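PDB 7D3U: monovalent Na+/H+ antiporter subunit A from Dietzia sp. DQ12-45-1b, which forms a membrane subunit of the multi-subunit Mrp complex and probably takes part in exchanging sodium ions for protons across the cell membrane. Local coordinates for residues L168-L173 / A203-M208; L249-S254 / R485-E490; L120-V125 / V182-L187; T109-S114 / E132-C137. All coordinates share one frame; numbering follows the deposited sequence.

Contact 1 of 4, residues L168-L173 / A203-M208; sequences LTAAAL and AVLIAM. With LMT (dodecyl-beta-D-maltoside), chain C.
The protein-to-protein part of this contact is wholly apolar, and no hydrogen bond crosses it. L205 carries most of it: its CG is anti to the carbonyl carbon (chi1 -73°) and its CD1 anti to CA (chi2 -176°), so the branched end is thrust across toward the other helix. The CD1 methyl then lies beside T169 CG2 at 3.6 Å and meets L173 CD1 at 3.8 Å, crossing both side chains at about a right angle. One turn of helix separates T169 from L173, and the leucine tip reaches both. A170 gives the smooth ground between: its CB stands 4.1 Å from L205 CB and 4.0 Å from I206 CG1, and a side chain this small lets the base of L205 come close to the helix.

The two segments belong to helices 166-178 and 196-213, predicted transmembrane helices of the Mrp antiporter/complex I family region, which run antiparallel but splayed, at 146° between their directions. Their axes approach to 9.0 Å, a spacing that suits alanine at the nearest point.

A dodecyl maltoside molecule supplies the second kind of contact. Its alkyl chain passes the CG2 methyl of T169, with C7 at 3.7 Å, whereas the sugar hydroxyl O6' lies over both end methyls of L173, 3.2 Å from CD1 and about as far from CD2. V412 of the neighbouring subunit D packs on T169 and L400 of that subunit on L173; L400 O also bonds the detergent. I206 leans on F253 and W263 of its own chain.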
# COMPACT_ATOMS: atom_id res chain seq x y z
N LEU B 168 -18.27 21.66 -13.66
CA LEU B 168 -18.49 20.22 -13.58
C LEU B 168 -19.61 19.90 -12.60
O LEU B 168 -20.46 19.04 -12.88
CB LEU B 168 -17.21 19.51 -13.16
CG LEU B 168 -16.96 18.07 -13.62
CD1 LEU B 168 -15.55 17.67 -13.29
CD2 LEU B 168 -17.93 17.09 -12.98
N THR B 169 -19.63 20.57 -11.44
CA THR B 169 -20.67 20.31 -10.46
C THR B 169 -22.03 20.75 -10.99
O THR B 169 -23.03 20.04 -10.81
CB THR B 169 -20.35 21.03 -9.15
OG1 THR B 169 -19.08 20.59 -8.67
CG2 THR B 169 -21.41 20.71 -8.11
N ALA B 170 -22.09 21.89 -11.67
CA ALA B 170 -23.35 22.33 -12.27
C ALA B 170 -23.82 21.35 -13.33
O ALA B 170 -25.01 21.03 -13.41
CB ALA B 170 -23.19 23.73 -12.86
N ALA B 171 -22.90 20.85 -14.16
CA ALA B 171 -23.26 19.88 -15.19
C ALA B 171 -23.79 18.60 -14.57
O ALA B 171 -24.81 18.06 -15.02
CB ALA B 171 -22.05 19.59 -16.07
N ALA B 172 -23.11 18.09 -13.54
CA ALA B 172 -23.56 16.86 -12.91
C ALA B 172 -24.91 17.05 -12.23
O ALA B 172 -25.76 16.15 -12.26
CB ALA B 172 -22.52 16.37 -11.91
N LEU B 173 -25.13 18.21 -11.61
CA LEU B 173 -26.42 18.48 -10.98
C LEU B 173 -27.53 18.54 -12.02
O LEU B 173 -28.60 17.96 -11.82
CB LEU B 173 -26.35 19.80 -10.20
CG LEU B 173 -25.73 19.71 -8.82
CD1 LEU B 173 -25.44 21.10 -8.28
CD2 LEU B 173 -26.63 18.95 -7.88
N ALA B 203 -27.16 28.75 -10.54
CA ALA B 203 -26.74 30.09 -10.92
C ALA B 203 -25.46 30.48 -10.21
O ALA B 203 -24.55 31.05 -10.82
CB ALA B 203 -27.85 31.10 -10.61
N VAL B 204 -25.36 30.18 -8.91
CA VAL B 204 -24.13 30.50 -8.18
C VAL B 204 -22.95 29.71 -8.74
O VAL B 204 -21.87 30.26 -8.96
CB VAL B 204 -24.33 30.25 -6.68
CG1 VAL B 204 -22.99 30.13 -5.98
CG2 VAL B 204 -25.15 31.36 -6.06
N LEU B 205 -23.15 28.42 -9.00
CA LEU B 205 -22.07 27.59 -9.51
C LEU B 205 -21.60 28.07 -10.88
O LEU B 205 -20.40 28.15 -11.14
CB LEU B 205 -22.51 26.13 -9.59
CG LEU B 205 -22.63 25.39 -8.26
CD1 LEU B 205 -22.98 23.94 -8.50
CD2 LEU B 205 -21.35 25.51 -7.47
N ILE B 206 -22.54 28.44 -11.75
CA ILE B 206 -22.14 28.86 -13.09
C ILE B 206 -21.55 30.26 -13.09
O ILE B 206 -20.61 30.54 -13.84
CB ILE B 206 -23.35 28.75 -14.04
CG1 ILE B 206 -23.47 27.31 -14.53
CG2 ILE B 206 -23.21 29.69 -15.22
CD1 ILE B 206 -24.80 27.00 -15.13
N ALA B 207 -22.04 31.15 -12.23
CA ALA B 207 -21.41 32.45 -12.08
C ALA B 207 -19.98 32.31 -11.59
O ALA B 207 -19.08 33.00 -12.08
CB ALA B 207 -22.22 33.33 -11.13
N MET B 208 -19.74 31.40 -10.65
CA MET B 208 -18.37 31.16 -10.21
C MET B 208 -17.55 30.49 -11.31
O MET B 208 -16.33 30.71 -11.39
CB MET B 208 -18.36 30.30 -8.95
CG MET B 208 -18.94 31.00 -7.73
SD MET B 208 -18.37 32.70 -7.58
CE MET B 208 -19.22 33.21 -6.09
C1B LMT C . -30.59 17.95 -4.64
C2B LMT C . -31.08 16.66 -3.97
C3B LMT C . -30.38 15.44 -4.59
C4B LMT C . -30.39 15.54 -6.13
C5B LMT C . -29.69 16.86 -6.52
C6B LMT C . -30.50 17.58 -7.59
O1B LMT C . -30.30 18.87 -3.65
O2B LMT C . -30.77 16.77 -2.64
O3B LMT C . -30.93 14.27 -4.14
O4' LMT C . -29.72 14.48 -6.69
O5B LMT C . -29.46 17.70 -5.42
O6B LMT C . -31.77 17.05 -7.66
C1' LMT C . -28.43 21.74 -2.01
C2' LMT C . -29.84 22.25 -2.41
C3' LMT C . -30.74 21.09 -2.93
C4' LMT C . -30.09 20.22 -4.02
C5' LMT C . -28.55 20.44 -4.03
C6' LMT C . -28.01 21.44 -5.03
O1' LMT C . -27.49 22.70 -2.19
O2' LMT C . -30.43 22.79 -1.30
O3' LMT C . -31.92 21.60 -3.41
O5' LMT C . -28.01 20.58 -2.73
O6' LMT C . -26.74 21.01 -5.33
C1 LMT C . -26.20 22.36 -1.72
C2 LMT C . -25.30 22.55 -2.90
C3 LMT C . -23.98 21.86 -2.85
C4 LMT C . -23.74 21.26 -4.22
C5 LMT C . -22.32 20.87 -4.38
C6 LMT C . -21.40 22.04 -4.30
C7 LMT C . -20.04 21.65 -4.79
C8 LMT C . -19.20 22.87 -4.95
C9 LMT C . -17.89 22.62 -5.62
C10 LMT C . -17.01 23.80 -5.34
C11 LMT C . -15.68 23.66 -6.01
C12 LMT C . -14.77 24.80 -5.69

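Contact 2 of 4, residues L249-S254 / R485-E490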
# COMPACT_ATOMS: atom_id res chain seq x y z
N LEU B 249 -20.61 31.43 -21.69
CA LEU B 249 -21.31 30.56 -20.75
C LEU B 249 -22.44 31.31 -20.05
O LEU B 249 -23.52 30.75 -19.84
CB LEU B 249 -20.34 29.98 -19.73
CG LEU B 249 -20.92 28.88 -18.86
CD1 LEU B 249 -21.05 27.61 -19.66
CD2 LEU B 249 -20.06 28.66 -17.63
N LEU B 250 -22.20 32.57 -19.68
CA LEU B 250 -23.26 33.36 -19.07
C LEU B 250 -24.36 33.70 -20.06
O LEU B 250 -25.52 33.87 -19.67
CB LEU B 250 -22.67 34.64 -18.47
CG LEU B 250 -21.71 34.42 -17.31
CD1 LEU B 250 -21.37 35.72 -16.64
CD2 LEU B 250 -22.32 33.46 -16.31
N LEU B 251 -24.02 33.81 -21.35
CA LEU B 251 -25.03 34.11 -22.36
C LEU B 251 -25.86 32.88 -22.69
O LEU B 251 -27.07 32.98 -22.91
CB LEU B 251 -24.36 34.65 -23.62
CG LEU B 251 -24.33 36.17 -23.77
CD1 LEU B 251 -23.30 36.58 -24.80
CD2 LEU B 251 -25.70 36.67 -24.18
N ARG B 252 -25.23 31.70 -22.73
CA ARG B 252 -25.95 30.48 -23.04
C ARG B 252 -26.92 30.12 -21.92
O ARG B 252 -28.11 29.87 -22.17
CB ARG B 252 -24.97 29.33 -23.28
CG ARG B 252 -25.63 28.00 -23.55
CD ARG B 252 -26.60 28.10 -24.71
NE ARG B 252 -25.92 28.15 -26.00
CZ ARG B 252 -25.76 27.10 -26.80
NH1 ARG B 252 -26.25 25.92 -26.45
NH2 ARG B 252 -25.12 27.24 -27.95
N PHE B 253 -26.44 30.09 -20.68
CA PHE B 253 -27.26 29.72 -19.55
C PHE B 253 -28.22 30.82 -19.12
O PHE B 253 -28.97 30.62 -18.15
CB PHE B 253 -26.38 29.31 -18.37
CG PHE B 253 -25.93 27.89 -18.42
CD1 PHE B 253 -26.73 26.88 -17.92
CD2 PHE B 253 -24.71 27.55 -18.97
CE1 PHE B 253 -26.32 25.57 -17.97
CE2 PHE B 253 -24.29 26.24 -19.02
CZ PHE B 253 -25.10 25.25 -18.52
N SER B 254 -28.22 31.96 -19.80
CA SER B 254 -29.15 33.03 -19.45
C SER B 254 -30.57 32.76 -19.92
O SER B 254 -31.47 33.54 -19.59
CB SER B 254 -28.65 34.36 -20.02
OG SER B 254 -29.56 35.39 -19.72
N ARG B 485 -32.16 36.37 -29.17
CA ARG B 485 -33.36 35.58 -28.94
C ARG B 485 -33.05 34.09 -28.84
O ARG B 485 -33.98 33.30 -28.61
CB ARG B 485 -34.38 35.82 -30.05
CG ARG B 485 -34.10 35.06 -31.33
CD ARG B 485 -35.34 34.98 -32.20
NE ARG B 485 -36.37 34.13 -31.61
CZ ARG B 485 -37.44 34.59 -30.98
NH1 ARG B 485 -37.64 35.90 -30.86
NH2 ARG B 485 -38.32 33.74 -30.47
N ALA B 486 -31.79 33.70 -29.01
CA ALA B 486 -31.36 32.33 -28.76
C ALA B 486 -30.54 32.19 -27.48
O ALA B 486 -30.36 31.06 -27.01
CB ALA B 486 -30.54 31.80 -29.94
N SER B 487 -30.05 33.29 -26.92
CA SER B 487 -29.38 33.24 -25.63
C SER B 487 -30.39 33.21 -24.49
O SER B 487 -30.20 32.49 -23.51
CB SER B 487 -28.44 34.43 -25.48
OG SER B 487 -29.03 35.44 -24.69
N ILE B 488 -31.46 34.00 -24.61
CA ILE B 488 -32.59 33.91 -23.69
C ILE B 488 -33.86 33.67 -24.50
O ILE B 488 -33.81 33.57 -25.73
CB ILE B 488 -32.72 35.16 -22.81
CG1 ILE B 488 -33.22 36.35 -23.63
CG2 ILE B 488 -31.40 35.50 -22.16
CD1 ILE B 488 -33.26 37.62 -22.83
N GLY B 489 -35.00 33.57 -23.83
CA GLY B 489 -36.24 33.23 -24.49
C GLY B 489 -36.73 34.25 -25.49
O GLY B 489 -36.75 33.98 -26.70
N GLU B 490 -37.13 35.43 -25.01
CA GLU B 490 -37.73 36.43 -25.88
C GLU B 490 -36.70 37.04 -26.82
O GLU B 490 -35.49 36.78 -26.72
CB GLU B 490 -38.39 37.52 -25.04
CG GLU B 490 -38.94 37.04 -23.71
CD GLU B 490 -39.16 38.17 -22.72
OE1 GLU B 490 -39.65 39.24 -23.14
OE2 GLU B 490 -38.84 37.99 -21.53
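L251 lays its CD2 methyl against the side chain of S487, 3.6 Å from OG and 3.8 Å from CB. S487 OG makes a weak hydrogen bond to A484 O, three residues earlier, so what it offers the leucine is a van der Waals surface. Serine fits here because it is small: the backbones can close to 5.1 Å between the CA atoms of R252 and S487.

The main chains meet without bonding. L251 O and S487 O face each other at 3.2 Å; both are acceptors, so no hydrogen bond can join them, and L251 O takes a weak bond from S254 N in its own turn.

The second overlap is S254 on I488. The serine OG is anti to its own backbone N (chi1 178°), which carries it to I488 CG2 at 3.1 Å, and S254 O lies 3.2 Å from the same methyl. The CG1 branch of the isoleucine leads elsewhere. Both serines therefore present polar atoms to aliphatic methyls, and no hydrogen bond spans the contact. R252 adds backbone alone, since its side chain turns away to form a salt bridge with D70.

The contact sets the end of helix 243-252 against the loop between helices 477-484 and 504-520. M315 of helix 312-341 packs on L251, S254, S487 and I488 alike; helix 288-308 touches L250 and L251, and helix 71-94 lies alongside through L72, F76 and P71.

Contact 3 of 4, residues L120-V125 / V182-L187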
# COMPACT_ATOMS: atom_id res chain seq x y z
N LEU B 120 -19.62 25.56 -29.92
CA LEU B 120 -20.42 24.57 -30.63
C LEU B 120 -20.71 23.36 -29.75
O LEU B 120 -20.43 22.23 -30.13
CB LEU B 120 -19.71 24.14 -31.91
CG LEU B 120 -19.62 25.18 -33.02
CD1 LEU B 120 -19.02 24.56 -34.25
CD2 LEU B 120 -21.00 25.73 -33.31
N ALA B 121 -21.28 23.58 -28.57
CA ALA B 121 -21.52 22.51 -27.61
C ALA B 121 -22.99 22.48 -27.24
O ALA B 121 -23.48 23.41 -26.59
CB ALA B 121 -20.65 22.68 -26.37
N ASP B 122 -23.69 21.42 -27.65
CA ASP B 122 -25.06 21.20 -27.22
C ASP B 122 -25.16 20.21 -26.07
O ASP B 122 -26.21 20.14 -25.42
CB ASP B 122 -25.91 20.70 -28.38
CG ASP B 122 -27.38 21.00 -28.20
OD1 ASP B 122 -27.70 21.89 -27.38
OD2 ASP B 122 -28.21 20.35 -28.86
N ASP B 123 -24.10 19.45 -25.81
CA ASP B 123 -24.02 18.60 -24.63
C ASP B 123 -23.24 19.33 -23.55
O ASP B 123 -22.23 19.98 -23.83
CB ASP B 123 -23.35 17.27 -24.97
CG ASP B 123 -23.33 16.32 -23.79
OD1 ASP B 123 -23.86 16.69 -22.72
OD2 ASP B 123 -22.80 15.20 -23.94
N VAL B 124 -23.71 19.23 -22.31
CA VAL B 124 -23.06 19.95 -21.23
C VAL B 124 -21.71 19.32 -20.90
O VAL B 124 -20.76 20.02 -20.50
CB VAL B 124 -23.99 20.03 -20.01
CG1 VAL B 124 -24.15 18.66 -19.36
CG2 VAL B 124 -23.47 21.05 -19.01
N VAL B 125 -21.58 18.01 -21.08
CA VAL B 125 -20.32 17.34 -20.76
C VAL B 125 -19.25 17.71 -21.78
O VAL B 125 -18.10 17.99 -21.41
CB VAL B 125 -20.53 15.82 -20.67
CG1 VAL B 125 -19.20 15.10 -20.75
CG2 VAL B 125 -21.25 15.48 -19.39
N VAL B 182 -28.22 17.40 -22.42
CA VAL B 182 -28.40 18.19 -23.64
C VAL B 182 -28.64 19.63 -23.21
O VAL B 182 -29.57 19.91 -22.46
CB VAL B 182 -29.58 17.70 -24.51
CG1 VAL B 182 -29.56 18.40 -25.85
CG2 VAL B 182 -29.54 16.19 -24.72
N LEU B 183 -27.79 20.55 -23.67
CA LEU B 183 -27.94 21.94 -23.25
C LEU B 183 -29.23 22.55 -23.77
O LEU B 183 -29.84 23.39 -23.10
CB LEU B 183 -26.73 22.76 -23.72
CG LEU B 183 -26.21 23.80 -22.72
CD1 LEU B 183 -26.25 23.24 -21.32
CD2 LEU B 183 -24.81 24.22 -23.10
N SER B 184 -29.67 22.14 -24.96
CA SER B 184 -30.92 22.66 -25.50
C SER B 184 -32.14 22.11 -24.77
O SER B 184 -33.22 22.70 -24.87
CB SER B 184 -31.03 22.34 -26.99
OG SER B 184 -29.84 22.71 -27.68
N GLU B 185 -32.00 21.00 -24.06
CA GLU B 185 -33.11 20.40 -23.33
C GLU B 185 -33.04 20.64 -21.83
O GLU B 185 -34.03 20.39 -21.13
CB GLU B 185 -33.16 18.89 -23.60
CG GLU B 185 -33.30 18.53 -25.07
CD GLU B 185 -33.18 17.04 -25.32
OE1 GLU B 185 -33.07 16.27 -24.34
OE2 GLU B 185 -33.21 16.64 -26.50
N ILE B 186 -31.90 21.11 -21.32
CA ILE B 186 -31.78 21.42 -19.90
C ILE B 186 -32.24 22.85 -19.61
O ILE B 186 -32.88 23.10 -18.58
CB ILE B 186 -30.32 21.20 -19.44
CG1 ILE B 186 -30.02 19.71 -19.34
CG2 ILE B 186 -30.07 21.87 -18.11
CD1 ILE B 186 -28.58 19.41 -19.00
N LEU B 187 -31.95 23.79 -20.50
CA LEU B 187 -32.31 25.18 -20.26
C LEU B 187 -33.81 25.40 -20.35
O LEU B 187 -34.34 26.31 -19.70
CB LEU B 187 -31.58 26.09 -21.24
CG LEU B 187 -30.05 25.98 -21.20
CD1 LEU B 187 -29.43 26.85 -22.27
CD2 LEU B 187 -29.54 26.35 -19.83
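Two helix N-termini are capped here, one from within its own segment and one from across the contact. D123 is the N-cap of helix 124-142: its OD1 accepts from V125 N at 3.1 Å, reached from above the carboxylate plane, and the two-residue span makes an Asx turn. V182 holds the same position before helix 183-186, but a valine side chain has nothing to offer the open N-H groups.

D122 does that work instead. Its backbone O accepts from L183 N at 2.4 Å in a nearly straight bond (166° at the hydrogen) lying in the carbonyl plane. Its CG is anti to the backbone N (chi1 -156°), which swings the carboxylate over the first turn. There OD1 takes the S184 hydroxyl on its syn lone pair, 2.3 Å from OG; both distances are very short and at 3.0 Å resolution are approximate. OD1 also receives a weak bond from S184 N at 3.1 Å. The other oxygen, OD2, forms a salt bridge with R66, so both carboxylate oxygens are engaged. The helix N-terminus and the arginine would probably favour the charged form of this buried aspartate.

Beside these bonds, L183 points back at the first segment. Its CD1 meets V124 CB at 4.1 Å and its CD2 lies near A121 O at 3.8 Å, with L127 and F253 also packing on this leucine. D123 is thus a classic Asx-turn N-cap for helix 124-142, while helix 183-186 has its start capped from another segment by D122, whose carboxylate also binds strand 63-68 through R66.

Contact 4 of 4, residues T109-S114 / E132-C137; sequences TLFAAS and EFTTLC
C137 and F111 make a sulfur-aromatic contact. C137 SG, anti to its own backbone N (chi1 167°), reaches across to F111 and stands 4.1 Å from the ring centroid, 33° off the ring normal, an oblique approach. The same sulfur rests 3.5 Å from F111 CB, and a cysteine, small yet polarisable, can fit close beside an aromatic side chain.

Apolar contacts flank it. L110 CD2 touches C137 CB at 3.7 Å. The F111 ring crosses T134 at about a right angle, and T134 CB lies in plane at its edge, 3.8 Å from CE1. Further along, T134 CG2 meets S114 CB at 3.5 Å. Small residues mark this closest part of the pair, S114 facing T134, whereas larger L110, F111 and F133 fill in to the sides.

The segments come from helices 102-119 and 124-142, successive predicted transmembrane helices joined by a short turn, so they form an antiparallel helical hairpin. Here their axes come within 8.8 Å, at 163° between their directions.

S114 and T134 each bond a carbonyl of their own helix. S114 OG donates to L110 O, one turn back, at 3.0 Å and from above the carbonyl plane; L110 O also accepts S114 N, so two bonds grip it. That hydroxyl lies against F133 CB, 3.3 Å away. T134 OG1 bonds W131 O, three residues back, and, weakly, K213 NZ. F133 is also touched by dodecyl maltoside and by P385 of the neighbouring subunit D, a place suited to a large apolar ring.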
# COMPACT_ATOMS: atom_id res chain seq x y z
N THR B 109 -3.57 27.43 -32.39
CA THR B 109 -4.64 26.90 -33.23
C THR B 109 -5.47 25.85 -32.50
O THR B 109 -6.67 25.72 -32.76
CB THR B 109 -4.07 26.31 -34.52
OG1 THR B 109 -3.35 25.11 -34.21
CG2 THR B 109 -3.14 27.29 -35.19
N LEU B 110 -4.84 25.10 -31.59
CA LEU B 110 -5.62 24.23 -30.71
C LEU B 110 -6.48 25.06 -29.76
O LEU B 110 -7.54 24.60 -29.32
CB LEU B 110 -4.69 23.31 -29.93
CG LEU B 110 -5.35 22.25 -29.03
CD1 LEU B 110 -4.71 20.90 -29.27
CD2 LEU B 110 -5.23 22.65 -27.57
N PHE B 111 -6.04 26.27 -29.43
CA PHE B 111 -6.89 27.20 -28.70
C PHE B 111 -8.16 27.51 -29.47
O PHE B 111 -9.26 27.48 -28.91
CB PHE B 111 -6.12 28.49 -28.40
CG PHE B 111 -6.46 29.11 -27.08
CD1 PHE B 111 -7.51 28.63 -26.33
CD2 PHE B 111 -5.73 30.17 -26.59
CE1 PHE B 111 -7.82 29.20 -25.11
CE2 PHE B 111 -6.03 30.74 -25.38
CZ PHE B 111 -7.08 30.26 -24.64
N ALA B 112 -8.02 27.80 -30.77
CA ALA B 112 -9.19 28.07 -31.60
C ALA B 112 -10.08 26.84 -31.72
O ALA B 112 -11.31 26.97 -31.71
CB ALA B 112 -8.75 28.54 -32.98
N ALA B 113 -9.49 25.65 -31.82
CA ALA B 113 -10.29 24.44 -31.91
C ALA B 113 -11.06 24.19 -30.63
O ALA B 113 -12.24 23.81 -30.66
CB ALA B 113 -9.40 23.25 -32.25
N SER B 114 -10.42 24.41 -29.48
CA SER B 114 -11.11 24.22 -28.21
C SER B 114 -12.21 25.25 -28.01
O SER B 114 -13.28 24.94 -27.50
CB SER B 114 -10.11 24.26 -27.06
OG SER B 114 -9.16 23.21 -27.17
N GLU B 132 -12.19 22.87 -20.21
CA GLU B 132 -10.87 22.54 -19.69
C GLU B 132 -9.84 22.37 -20.80
O GLU B 132 -8.65 22.53 -20.54
CB GLU B 132 -10.91 21.30 -18.82
CG GLU B 132 -11.91 21.39 -17.68
CD GLU B 132 -11.23 21.42 -16.32
OE1 GLU B 132 -11.89 21.13 -15.31
OE2 GLU B 132 -10.02 21.74 -16.27
N PHE B 133 -10.26 22.06 -22.03
CA PHE B 133 -9.33 22.11 -23.15
C PHE B 133 -8.75 23.50 -23.31
O PHE B 133 -7.53 23.67 -23.43
CB PHE B 133 -10.04 21.67 -24.43
CG PHE B 133 -9.65 20.31 -24.91
CD1 PHE B 133 -8.38 20.07 -25.40
CD2 PHE B 133 -10.55 19.26 -24.88
CE1 PHE B 133 -8.01 18.82 -25.84
CE2 PHE B 133 -10.19 18.01 -25.32
CZ PHE B 133 -8.92 17.79 -25.80
N THR B 134 -9.62 24.52 -23.32
CA THR B 134 -9.15 25.89 -23.40
C THR B 134 -8.27 26.24 -22.21
O THR B 134 -7.25 26.92 -22.37
CB THR B 134 -10.31 26.88 -23.49
OG1 THR B 134 -11.00 26.93 -22.24
CG2 THR B 134 -11.28 26.50 -24.60
N THR B 135 -8.65 25.80 -21.01
CA THR B 135 -7.85 26.18 -19.85
C THR B 135 -6.46 25.53 -19.89
O THR B 135 -5.47 26.17 -19.51
CB THR B 135 -8.59 25.86 -18.54
OG1 THR B 135 -7.88 26.43 -17.44
CG2 THR B 135 -8.71 24.36 -18.31
N LEU B 136 -6.36 24.30 -20.39
CA LEU B 136 -5.06 23.65 -20.50
C LEU B 136 -4.21 24.30 -21.58
O LEU B 136 -3.01 24.52 -21.39
CB LEU B 136 -5.23 22.16 -20.78
CG LEU B 136 -5.29 21.22 -19.58
CD1 LEU B 136 -5.03 19.80 -20.04
CD2 LEU B 136 -4.29 21.63 -18.52
N CYS B 137 -4.81 24.59 -22.74
CA CYS B 137 -4.07 25.26 -23.79
C CYS B 137 -3.59 26.63 -23.34
O CYS B 137 -2.48 27.05 -23.68
CB CYS B 137 -4.94 25.38 -25.04
SG CYS B 137 -4.27 26.50 -26.27

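In the fold
From the N terminus, contact 4 closes first, a short hairpin of helices 102-119 and 124-142. Contact 3 starts in the turn of that hairpin and reaches past two more helices to the short helix 183-186, so it crosses contact 4 and shares helix 124-142 with it. Contact 1 opens inside contact 3's span and closes beyond it, on helix 196-213; the two cross, and A171 touches V124. Contact 2 follows in series, closing a loop of some 230 residues. It ties the loop after helix 477-484 to helix 243-252, at whose end F253 packs on I206 of contact 1 and on L183 and L187 of contact 3.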